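Local coordinates for putative cytoplasmic protein (Salmonella typhimurium LT2, PDB 2Q02) that is of unknown function but folds as a xylose isomerase-like TIM barrel, binds zinc, and may act as an isomerase, at residues N71-F76 with R100-C105; K85-L90 with D127-Y132. One frame throughout, in Å; residues are numbered along the deposited sequence.

How the interactions relate
From the N terminus, the chain first runs through N71-F76, the last residues of strand 66-73 and the turn beyond it, then passes into helix 81-97, which holds K85-L90 and runs back along the barrel, before entering strand 101-104. Interaction 1 closes this loop by pairing the two strands, completing a beta-alpha-beta crossover. The chain goes on through helix 115-130, and interaction 2 closes a second loop when D127-Y132 meets K85-L90. The two loops cross, since each contact has one segment inside the loop of the other. Interaction 1 ties neighbouring staves of the barrel, interaction 2 neighbouring helices outside it, and they touch where L102 and L104 meet F129 and where V73 meets T87.

Interaction 1. Residues N71-F76 with R100-C105; sequences NAVYPF and RALVLC
V73 and L104 form the apolar centre, two branched side chains lying side by side on the helix-facing side of the parallel strands. V73 CG2 lies 3.5 Å from L104 CD2. With CG1 anti to the backbone N (chi1 -180°), CG2 is left anti to the carbonyl carbon, where it also meets L102 CD2 at 3.6 Å, the V73 and L102 side chains crossing at about a right angle. F76 adds its CB against L104 CD2, and its ring presents an edge to the carbonyl carbon of C105. Branched and aromatic residues suit this apolar layer between sheet and helices. A72 CB rests 3.9 Å from V103 CB and close to C105 SG; a small residue suits this close approach of strands. A cis peptide bond precedes A72.

Three backbone hydrogen bonds stitch the strand ends: V73 N donates to V103 O (2.8 Å), C105 N to V73 O (2.9 Å), and beyond the strand F76 N to C105 O (3.0 Å), tilted 31° from the carbonyl plane. P75, after another cis peptide bond, adds a CA-H...O contact to the same C105 O. On the opposite face from V73 and L104, turned into the barrel, N71 brings its polar end to V103: OD1 lies 3.5 Å from V103 CG2, while ND2 is held by E37. N71 lies close to H197 and V103 to E139, both zinc ligands, so this end of the strands borders the metal site. On the outer side, V73 and L102 pack on helix 81-97, F76 on helix 115-130, and strand 135-138 continues the barrel beyond strand 101-104.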
loop_
_atom_site.group_PDB
_atom_site.type_symbol
_atom_site.label_atom_id
_atom_site.label_comp_id
_atom_site.label_asym_id
_atom_site.label_seq_id
_atom_site.Cartn_x
_atom_site.Cartn_y
_atom_site.Cartn_z
ATOM N N ASN A 71 0.572 7.200 -0.608
ATOM C CA ASN A 71 1.226 6.499 -1.720
ATOM C C ASN A 71 1.482 7.506 -2.834
ATOM O O ASN A 71 0.514 8.108 -3.303
ATOM C CB ASN A 71 0.305 5.428 -2.324
ATOM C CG ASN A 71 0.058 4.264 -1.399
ATOM O OD1 ASN A 71 0.656 3.201 -1.582
ATOM N ND2 ASN A 71 -0.838 4.448 -0.397
ATOM N N ALA A 72 2.720 7.678 -3.322
ATOM C CA ALA A 72 3.939 6.978 -2.870
ATOM C C ALA A 72 5.109 7.696 -3.499
ATOM O O ALA A 72 4.914 8.441 -4.462
ATOM C CB ALA A 72 3.943 5.519 -3.306
ATOM N N VAL A 73 6.306 7.495 -2.939
ATOM C CA VAL A 73 7.539 7.941 -3.565
ATOM C C VAL A 73 7.979 6.926 -4.604
ATOM O O VAL A 73 8.058 5.734 -4.299
ATOM C CB VAL A 73 8.700 8.005 -2.600
ATOM C CG1 VAL A 73 9.973 8.500 -3.356
ATOM C CG2 VAL A 73 8.368 8.881 -1.415
ATOM N N TYR A 74 8.339 7.397 -5.799
ATOM C CA TYR A 74 8.950 6.538 -6.827
ATOM C C TYR A 74 9.977 7.327 -7.657
ATOM O O TYR A 74 9.718 8.477 -8.002
ATOM C CB TYR A 74 7.870 5.904 -7.741
ATOM C CG TYR A 74 8.456 5.123 -8.928
ATOM C CD1 TYR A 74 8.801 3.781 -8.791
ATOM C CD2 TYR A 74 8.692 5.737 -10.162
ATOM C CE1 TYR A 74 9.362 3.066 -9.830
ATOM C CE2 TYR A 74 9.266 5.031 -11.205
ATOM C CZ TYR A 74 9.603 3.685 -11.021
ATOM O OH TYR A 74 10.174 2.928 -12.012
ATOM N N PRO A 75 11.166 6.738 -7.944
ATOM C CA PRO A 75 11.799 5.532 -7.381
ATOM C C PRO A 75 12.698 5.860 -6.185
ATOM O O PRO A 75 13.688 6.569 -6.332
ATOM C CB PRO A 75 12.608 4.983 -8.567
ATOM C CG PRO A 75 12.976 6.206 -9.377
ATOM C CD PRO A 75 12.007 7.319 -9.010
ATOM N N PHE A 76 12.366 5.326 -5.015
ATOM C CA PHE A 76 13.103 5.676 -3.767
ATOM C C PHE A 76 14.560 5.266 -3.857
ATOM O O PHE A 76 15.454 5.802 -3.203
ATOM C CB PHE A 76 12.440 5.042 -2.522
ATOM C CG PHE A 76 12.896 3.635 -2.208
ATOM C CD1 PHE A 76 13.989 3.413 -1.387
ATOM C CD2 PHE A 76 12.182 2.533 -2.682
ATOM C CE1 PHE A 76 14.389 2.107 -1.066
ATOM C CE2 PHE A 76 12.564 1.226 -2.363
ATOM C CZ PHE A 76 13.679 1.021 -1.557
ATOM N N ARG A 100 0.404 8.968 8.901
ATOM C CA ARG A 100 1.361 8.275 9.746
ATOM C C ARG A 100 2.616 7.865 8.964
ATOM O O ARG A 100 3.733 7.933 9.469
ATOM C CB ARG A 100 0.677 7.003 10.276
ATOM C CG ARG A 100 1.502 6.188 11.261
ATOM C CD ARG A 100 0.580 5.232 12.071
ATOM N NE ARG A 100 0.583 3.851 11.563
ATOM C CZ ARG A 100 -0.365 2.950 11.813
ATOM N NH1 ARG A 100 -1.439 3.244 12.543
ATOM N NH2 ARG A 100 -0.240 1.736 11.318
ATOM N N ALA A 101 2.408 7.422 7.732
ATOM C CA ALA A 101 3.468 6.816 6.960
ATOM C C ALA A 101 3.448 7.318 5.509
ATOM O O ALA A 101 2.404 7.794 4.997
ATOM C CB ALA A 101 3.320 5.282 6.994
ATOM N N LEU A 102 4.611 7.216 4.862
ATOM C CA LEU A 102 4.710 7.431 3.425
ATOM C C LEU A 102 5.329 6.178 2.806
ATOM O O LEU A 102 6.305 5.591 3.328
ATOM C CB LEU A 102 5.517 8.689 3.095
ATOM C CG LEU A 102 5.950 9.010 1.660
ATOM C CD1 LEU A 102 4.760 9.345 0.796
ATOM C CD2 LEU A 102 6.913 10.157 1.662
ATOM N N VAL A 103 4.739 5.769 1.684
ATOM C CA VAL A 103 5.150 4.552 0.991
ATOM C C VAL A 103 6.272 4.818 -0.000
ATOM O O VAL A 103 6.246 5.807 -0.741
ATOM C CB VAL A 103 3.958 3.932 0.224
ATOM C CG1 VAL A 103 4.410 2.721 -0.590
ATOM C CG2 VAL A 103 2.853 3.543 1.175
ATOM N N LEU A 104 7.231 3.897 -0.041
ATOM C CA LEU A 104 8.410 3.989 -0.925
ATOM C C LEU A 104 8.436 2.812 -1.921
ATOM O O LEU A 104 8.347 1.636 -1.527
ATOM C CB LEU A 104 9.687 3.963 -0.088
ATOM C CG LEU A 104 9.842 5.101 0.923
ATOM C CD1 LEU A 104 10.857 4.755 1.986
ATOM C CD2 LEU A 104 10.256 6.400 0.246
ATOM N N CYS A 105 8.543 3.134 -3.207
ATOM C CA CYS A 105 8.542 2.123 -4.248
ATOM C C CYS A 105 9.847 2.119 -5.008
ATOM O O CYS A 105 10.338 3.193 -5.393
ATOM C CB CYS A 105 7.417 2.391 -5.256
ATOM S SG CYS A 105 5.769 2.037 -4.606
#

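Interaction 2. Residues K85-L90 with D127-Y132; sequences KKTEGL and DLFARY. With ZN (zinc ion), chain F.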
loop_
_atom_site.group_PDB
_atom_site.type_symbol
_atom_site.label_atom_id
_atom_site.label_comp_id
_atom_site.label_asym_id
_atom_site.label_seq_id
_atom_site.Cartn_x
_atom_site.Cartn_y
_atom_site.Cartn_z
ATOM N N LYS A 85 13.548 16.234 -3.731
ATOM C CA LYS A 85 12.517 17.286 -3.720
ATOM C C LYS A 85 11.126 16.678 -3.783
ATOM O O LYS A 85 10.238 17.054 -3.030
ATOM C CB LYS A 85 12.681 18.270 -4.884
ATOM C CG LYS A 85 13.575 19.483 -4.587
ATOM N N LYS A 86 10.943 15.726 -4.681
ATOM C CA LYS A 86 9.651 15.053 -4.839
ATOM C C LYS A 86 9.236 14.361 -3.538
ATOM O O LYS A 86 8.042 14.320 -3.225
ATOM C CB LYS A 86 9.714 14.042 -5.999
ATOM C CG LYS A 86 8.374 13.597 -6.590
ATOM C CD LYS A 86 8.573 12.549 -7.718
ATOM N N THR A 87 10.209 13.829 -2.787
ATOM C CA THR A 87 9.938 13.172 -1.508
ATOM C C THR A 87 9.661 14.180 -0.394
ATOM O O THR A 87 8.709 14.001 0.372
ATOM C CB THR A 87 11.071 12.234 -1.041
ATOM O OG1 THR A 87 11.318 11.238 -2.030
ATOM C CG2 THR A 87 10.670 11.528 0.265
ATOM N N GLU A 88 10.477 15.226 -0.301
ATOM C CA GLU A 88 10.222 16.312 0.649
ATOM C C GLU A 88 8.797 16.903 0.495
ATOM O O GLU A 88 8.123 17.246 1.484
ATOM C CB GLU A 88 11.270 17.425 0.475
ATOM C CG GLU A 88 12.724 17.025 0.831
ATOM C CD GLU A 88 13.745 18.148 0.599
ATOM O OE1 GLU A 88 13.451 19.028 -0.240
ATOM O OE2 GLU A 88 14.824 18.151 1.257
ATOM N N GLY A 89 8.347 17.044 -0.751
ATOM C CA GLY A 89 6.996 17.517 -1.031
ATOM C C GLY A 89 5.952 16.576 -0.481
ATOM O O GLY A 89 4.963 17.015 0.074
ATOM N N LEU A 90 6.199 15.281 -0.625
ATOM C CA LEU A 90 5.297 14.257 -0.115
ATOM C C LEU A 90 5.368 14.088 1.409
ATOM O O LEU A 90 4.362 13.724 2.041
ATOM C CB LEU A 90 5.548 12.913 -0.798
ATOM C CG LEU A 90 5.012 12.784 -2.222
ATOM C CD1 LEU A 90 5.679 11.609 -2.973
ATOM C CD2 LEU A 90 3.485 12.633 -2.232
ATOM N N ASP A 127 16.847 9.084 7.811
ATOM C CA ASP A 127 17.224 10.378 8.393
ATOM C C ASP A 127 16.264 11.500 7.981
ATOM O O ASP A 127 15.828 12.293 8.814
ATOM C CB ASP A 127 18.639 10.749 7.967
ATOM C CG ASP A 127 19.662 9.854 8.577
ATOM O OD1 ASP A 127 19.245 9.053 9.437
ATOM O OD2 ASP A 127 20.867 9.945 8.199
ATOM N N LEU A 128 15.945 11.567 6.694
ATOM C CA LEU A 128 15.055 12.604 6.177
ATOM C C LEU A 128 13.616 12.510 6.722
ATOM O O LEU A 128 13.005 13.519 7.083
ATOM C CB LEU A 128 15.018 12.534 4.641
ATOM C CG LEU A 128 14.167 13.611 3.954
ATOM C CD1 LEU A 128 14.777 15.002 4.167
ATOM C CD2 LEU A 128 13.970 13.327 2.489
ATOM N N PHE A 129 13.080 11.285 6.750
ATOM C CA PHE A 129 11.736 11.013 7.284
ATOM C C PHE A 129 11.623 11.397 8.767
ATOM O O PHE A 129 10.602 11.915 9.195
ATOM C CB PHE A 129 11.368 9.527 7.111
ATOM C CG PHE A 129 10.772 9.170 5.753
ATOM C CD1 PHE A 129 11.380 9.568 4.568
ATOM C CD2 PHE A 129 9.635 8.372 5.678
ATOM C CE1 PHE A 129 10.845 9.222 3.352
ATOM C CE2 PHE A 129 9.097 8.008 4.456
ATOM C CZ PHE A 129 9.687 8.431 3.301
ATOM N N ALA A 130 12.678 11.131 9.537
ATOM C CA ALA A 130 12.723 11.441 10.974
ATOM C C ALA A 130 12.499 12.923 11.224
ATOM O O ALA A 130 11.942 13.356 12.260
ATOM C CB ALA A 130 14.066 11.044 11.557
ATOM N N ARG A 131 12.964 13.694 10.255
ATOM C CA ARG A 131 12.868 15.140 10.264
ATOM C C ARG A 131 11.443 15.668 10.076
ATOM O O ARG A 131 11.165 16.854 10.315
ATOM C CB ARG A 131 13.732 15.677 9.103
ATOM C CG ARG A 131 14.475 16.922 9.404
ATOM C CD ARG A 131 15.905 16.845 8.907
ATOM N NE ARG A 131 16.720 16.036 9.793
ATOM C CZ ARG A 131 17.857 15.468 9.436
ATOM N NH1 ARG A 131 18.334 15.634 8.225
ATOM N NH2 ARG A 131 18.515 14.722 10.284
ATOM N N TYR A 132 10.560 14.800 9.594
ATOM C CA TYR A 132 9.141 15.115 9.440
ATOM C C TYR A 132 8.289 14.263 10.387
ATOM O O TYR A 132 7.064 14.366 10.379
ATOM C CB TYR A 132 8.645 14.893 7.992
ATOM C CG TYR A 132 9.196 15.877 6.988
ATOM C CD1 TYR A 132 10.501 15.774 6.515
ATOM C CD2 TYR A 132 8.414 16.912 6.509
ATOM C CE1 TYR A 132 11.011 16.694 5.611
ATOM C CE2 TYR A 132 8.908 17.833 5.593
ATOM C CZ TYR A 132 10.200 17.727 5.152
ATOM O OH TYR A 132 10.671 18.667 4.257
HETATM ZN ZN ZN F . 22.242 8.456 8.620
HETATM O O HOH W 1 13.587 18.619 4.067
#
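T87 and F129 make the closest apolar meeting of the two helices, their side chains crossing at about a right angle with T87 CG2 3.9 Å from F129 CE1. The methyl comes to the ring because CG2 stands anti to the backbone N (chi1 -57° for OG1), which leaves OG1 beside that N, where it bonds to V83 O one turn back. Threonine suits the place: it gives its methyl to the neighbouring helix and its hydroxyl to its own. L128 adds a looser touch, its CD2 4.2 Å from E88 CG and a little farther from T87 CG2. The contact is modest, burying 208 Å², and no hydrogen bond joins the segments directly.

Both helices belong to the outer ring of a TIM barrel, where consecutive helices pack against each other and against the strands within. Accordingly F129 also reaches L102 and L104 of strand 101-104 and meets the ring of F165, while T87 reaches V73 of strand 66-73. L128, F129 and Y132 further lean on L91 of helix 81-97.

Polar links lie on the outer side, through a water. It is 2.9 Å from Y132 OH and makes a weak bond, which it donates, to E88 OE2 at 3.1 Å. The extended chain of E88 beyond CG carries its carboxylate out to this water. The tyrosine suits this place by combining an aromatic side chain that touches helix 81-97 with a hydroxyl that reaches the water and comes to 4.0 Å from E88 CB.

Metal binding is separate from the contact between the helices: D127 OD2 binds a second zinc ion at 2.1 Å, on the side of its helix remote from K85-L90.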